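Local coordinates for protein 3-polyprenyl-4-hydroxybenzoate decarboxylase and related decarboxylases (Pelotomaculum thermopropionicum, PDB 6H6X) that binds prenylated FMN with manganese and potassium and, as a UbiD-family enzyme, probably decarboxylates aromatic acids, and can carboxylate 2-furoic acid to 2,5-furandicarboxylic acid, at residues 138-141 against 142-145; 154-157 against 158-162. The protein carries 8 engineered substitutions. All coordinates share one frame; numbering follows the deposited sequence.

Contact 1: 138-141 against 142-145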
loop_
_atom_site.group_PDB
_atom_site.type_symbol
_atom_site.label_atom_id
_atom_site.label_comp_id
_atom_site.label_asym_id
_atom_site.label_seq_id
_atom_site.Cartn_x
_atom_site.Cartn_y
_atom_site.Cartn_z
ATOM N N ALA B 138 -12.881 20.347 31.135
ATOM C CA ALA B 138 -13.845 21.372 31.556
ATOM C C ALA B 138 -15.113 20.759 32.184
ATOM O O ALA B 138 -15.395 19.546 32.035
ATOM C CB ALA B 138 -14.201 22.242 30.380
ATOM N N ARG B 139 -15.853 21.592 32.915
ATOM C CA ARG B 139 -17.141 21.177 33.485
ATOM C C ARG B 139 -18.311 21.978 32.926
ATOM O O ARG B 139 -18.177 23.158 32.634
ATOM C CB ARG B 139 -17.120 21.261 35.009
ATOM C CG ARG B 139 -16.352 20.119 35.660
ATOM C CD ARG B 139 -16.464 20.111 37.190
ATOM N NE ARG B 139 -15.720 18.976 37.766
ATOM C CZ ARG B 139 -16.207 17.736 37.935
ATOM N NH1 ARG B 139 -17.457 17.424 37.632
ATOM N NH2 ARG B 139 -15.437 16.775 38.436
ATOM N N ASP B 140 -19.463 21.319 32.807
ATOM C CA ASP B 140 -20.701 21.960 32.365
ATOM C C ASP B 140 -21.084 22.961 33.472
ATOM O O ASP B 140 -21.221 22.599 34.649
ATOM C CB ASP B 140 -21.782 20.891 32.143
ATOM C CG ASP B 140 -23.046 21.426 31.461
ATOM O OD1 ASP B 140 -23.623 22.390 31.982
ATOM O OD2 ASP B 140 -23.498 20.859 30.432
ATOM N N PRO B 141 -21.189 24.244 33.113
ATOM C CA PRO B 141 -21.465 25.234 34.150
ATOM C C PRO B 141 -22.865 25.117 34.825
ATOM O O PRO B 141 -23.035 25.657 35.912
ATOM C CB PRO B 141 -21.273 26.565 33.411
ATOM C CG PRO B 141 -21.607 26.261 31.989
ATOM C CD PRO B 141 -21.196 24.830 31.759
ATOM N N ASP B 142 -23.824 24.401 34.218
ATOM C CA ASP B 142 -25.151 24.129 34.844
ATOM C C ASP B 142 -25.281 22.726 35.450
ATOM O O ASP B 142 -25.735 22.605 36.571
ATOM C CB ASP B 142 -26.311 24.334 33.845
ATOM C CG ASP B 142 -26.379 25.761 33.276
ATOM O OD1 ASP B 142 -25.893 26.718 33.936
ATOM O OD2 ASP B 142 -26.925 25.934 32.155
ATOM N N SER B 143 -24.914 21.677 34.712
ATOM C CA SER B 143 -25.042 20.288 35.199
ATOM C C SER B 143 -23.813 19.762 35.968
ATOM O O SER B 143 -23.881 18.706 36.605
ATOM C CB SER B 143 -25.376 19.343 34.036
ATOM O OG SER B 143 -24.219 18.827 33.403
ATOM N N GLY B 144 -22.678 20.459 35.863
ATOM C CA GLY B 144 -21.444 20.064 36.558
ATOM C C GLY B 144 -20.665 18.857 36.025
ATOM O O GLY B 144 -19.637 18.523 36.575
ATOM N N VAL B 145 -21.140 18.186 34.985
ATOM C CA VAL B 145 -20.408 17.045 34.440
ATOM C C VAL B 145 -19.076 17.444 33.749
ATOM O O VAL B 145 -18.949 18.539 33.176
ATOM C CB VAL B 145 -21.269 16.207 33.462
ATOM C CG1 VAL B 145 -22.489 15.630 34.186
ATOM C CG2 VAL B 145 -21.648 17.011 32.204
#

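Contact 2: 154-157 against 158-162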
loop_
_atom_site.group_PDB
_atom_site.type_symbol
_atom_site.label_atom_id
_atom_site.label_comp_id
_atom_site.label_asym_id
_atom_site.label_seq_id
_atom_site.Cartn_x
_atom_site.Cartn_y
_atom_site.Cartn_z
ATOM N N GLN B 154 -3.724 27.947 19.195
ATOM C CA GLN B 154 -2.750 28.844 18.588
ATOM C C GLN B 154 -2.174 29.736 19.678
ATOM O O GLN B 154 -2.914 30.359 20.432
ATOM C CB GLN B 154 -3.398 29.713 17.491
ATOM C CG GLN B 154 -2.363 30.465 16.630
ATOM C CD GLN B 154 -2.974 31.410 15.626
ATOM O OE1 GLN B 154 -4.121 31.240 15.190
ATOM N NE2 GLN B 154 -2.189 32.415 15.233
ATOM N N VAL B 155 -0.863 29.807 19.772
ATOM C CA VAL B 155 -0.235 30.720 20.712
ATOM C C VAL B 155 -0.288 32.107 20.078
ATOM O O VAL B 155 0.376 32.356 19.086
ATOM C CB VAL B 155 1.203 30.306 21.010
ATOM C CG1 VAL B 155 1.846 31.239 22.046
ATOM C CG2 VAL B 155 1.223 28.876 21.490
ATOM N N THR B 156 -1.148 32.971 20.603
ATOM C CA THR B 156 -1.333 34.310 20.048
ATOM C C THR B 156 -0.720 35.438 20.917
ATOM O O THR B 156 -0.585 36.554 20.443
ATOM C CB THR B 156 -2.811 34.608 19.812
ATOM O OG1 THR B 156 -3.499 34.505 21.048
ATOM C CG2 THR B 156 -3.429 33.635 18.795
ATOM N N GLY B 157 -0.364 35.158 22.166
ATOM C CA GLY B 157 0.424 36.087 22.967
ATOM C C GLY B 157 0.995 35.386 24.185
ATOM O O GLY B 157 0.813 34.183 24.327
ATOM N N PRO B 158 1.669 36.132 25.088
ATOM C CA PRO B 158 2.299 35.513 26.274
ATOM C C PRO B 158 1.362 34.639 27.141
ATOM O O PRO B 158 1.797 33.626 27.681
ATOM C CB PRO B 158 2.846 36.718 27.081
ATOM C CG PRO B 158 2.317 37.958 26.420
ATOM C CD PRO B 158 1.902 37.593 25.020
ATOM N N ASP B 159 0.100 35.042 27.223
ATOM C CA ASP B 159 -0.894 34.419 28.078
ATOM C C ASP B 159 -2.235 34.278 27.353
ATOM O O ASP B 159 -3.301 34.291 27.975
ATOM C CB ASP B 159 -1.068 35.278 29.356
ATOM C CG ASP B 159 -1.760 36.649 29.088
ATOM O OD1 ASP B 159 -1.732 37.155 27.936
ATOM O OD2 ASP B 159 -2.343 37.200 30.048
ATOM N N ARG B 160 -2.182 34.131 26.032
ATOM C CA ARG B 160 -3.397 34.063 25.239
ATOM C C ARG B 160 -3.307 32.921 24.212
ATOM O O ARG B 160 -2.258 32.726 23.602
ATOM C CB ARG B 160 -3.568 35.398 24.546
ATOM C CG ARG B 160 -5.001 35.783 24.294
ATOM C CD ARG B 160 -5.040 37.237 23.832
ATOM N NE ARG B 160 -6.386 37.698 23.539
ATOM C CZ ARG B 160 -7.264 38.139 24.445
ATOM N NH1 ARG B 160 -6.967 38.177 25.751
ATOM N NH2 ARG B 160 -8.466 38.549 24.042
ATOM N N LEU B 161 -4.417 32.210 24.001
ATOM C CA LEU B 161 -4.485 31.153 23.004
ATOM C C LEU B 161 -5.759 31.250 22.219
ATOM O O LEU B 161 -6.801 31.493 22.804
ATOM C CB LEU B 161 -4.502 29.779 23.690
ATOM C CG LEU B 161 -3.323 29.446 24.573
ATOM C CD1 LEU B 161 -3.681 28.170 25.319
ATOM C CD2 LEU B 161 -2.078 29.262 23.764
ATOM N N GLY B 162 -5.693 31.004 20.918
ATOM C CA GLY B 162 -6.897 30.837 20.076
ATOM C C GLY B 162 -7.239 29.361 19.990
ATOM O O GLY B 162 -6.374 28.503 19.921
#

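Contact 1: 138-141 against 142-145
Asp140 folds its carboxylate back under the turn that follows it, and two successive backbone amides converge on the same oxygen. With chi1 at -171° the carboxylate carbon lies beside the residue's own carbonyl carbon, and Asp140 OD1 accepts from Asp142 N at 3.0 Å through its anti lone pair, the one away from OD2. Ser143 N comes from above the carboxylate plane and makes a straighter bond to Asp140 OD1, 3.1 Å long. The other oxygen, OD2, forms a salt bridge with Lys176 on helix 169-179, so both ends of this buried carboxylate are engaged and its rotation is fixed.

The backbone closes the loop behind it: Gly144 N reaches Asp140 O at 2.9 Å, and Asp140 N reaches Val145 O at the same distance of 2.9 Å. Gly144 makes the return with a positive phi of 74°. Gly144 O is held by Arg139, whose chain, extended from CG to NE, brings NH1 to 2.7 Å, in the guanidinium plane and nearly head-on to the carbonyl; NH2 of the same group pairs with Glu233.

The side chains at the apex are held more loosely, although their amides are bound. Ser143 OG rests 3.4 Å from Asp140 CB without a hydrogen bond. Asp142 is exposed; its OD2 stays 4.8 Å from Asp140 OD1, and the two like charges would probably repel weakly. Pro141 and Asp142 both touch Lys176. With OD1 accepting from the second and third amides onward and Asp140 O from the fourth, this is an Asx motif in the beta-hairpin turn between strands 130-139 and 146-157.

Contact 2: 154-157 against 158-162
Thr156 and Gly157 both direct their backbone N-H groups at Arg160 O, the signature of a classic beta bulge, here set just before the turn of the hairpin formed by strands 146-157 and 160-163. Thr156 N donates from above the carbonyl plane at 3.2 Å to Arg160 O, whereas the bond from Gly157 N is weak. On the turn side Arg160 N returns a weak but nearly straight bond to Gly157 O. The threonine rotamer adds to the cluster: chi1 of 59° places OG1 between its own N and carbonyl carbon, turned toward the facing strand, and gives a weak third bond to Arg160 O. Thr156 OG1 also lies 3.6 Å from Arg160 CB. From there the arginine runs out extended to a salt bridge with Glu252.

Gln154 is likewise stretched away from its partner strand, its OE1 accepting from Gly255 N, while its backbone pairs with Gly162 in both directions. Val155 and Leu161 occupy the other face, where they pack on Leu114 and Leu113 of helix 113-116. Their side chains cross at an angle. In the leucine, chi1 of -59° and chi2 of 170° together carry Leu161 CD2 toward strand 154-157, 4.0 Å from Val155 CG2.

How the contacts relate
Both contacts close hairpins that share strand 146-157, contact 1 before it begins and contact 2 where it ends, and all four segments lie in the Rift-related domain. Their centres are about 25 Å apart and they do not touch. Each is partly buried, with an exposed turn. In contact 1 the buried element is polar, a carboxylate that accepts from loop amides beside helix 169-179; in contact 2 it is mainly strand pairing with an apolar face against helix 113-116. Both send polar groups to outside partners, but Arg139 and Asp140 also bond within their turn, whereas Arg160 and Gln154 make their side-chain polar bonds outside. Contact 1 thus orders an irregular loop through a side-chain acceptor; contact 2 accommodates an extra residue in a regular sheet.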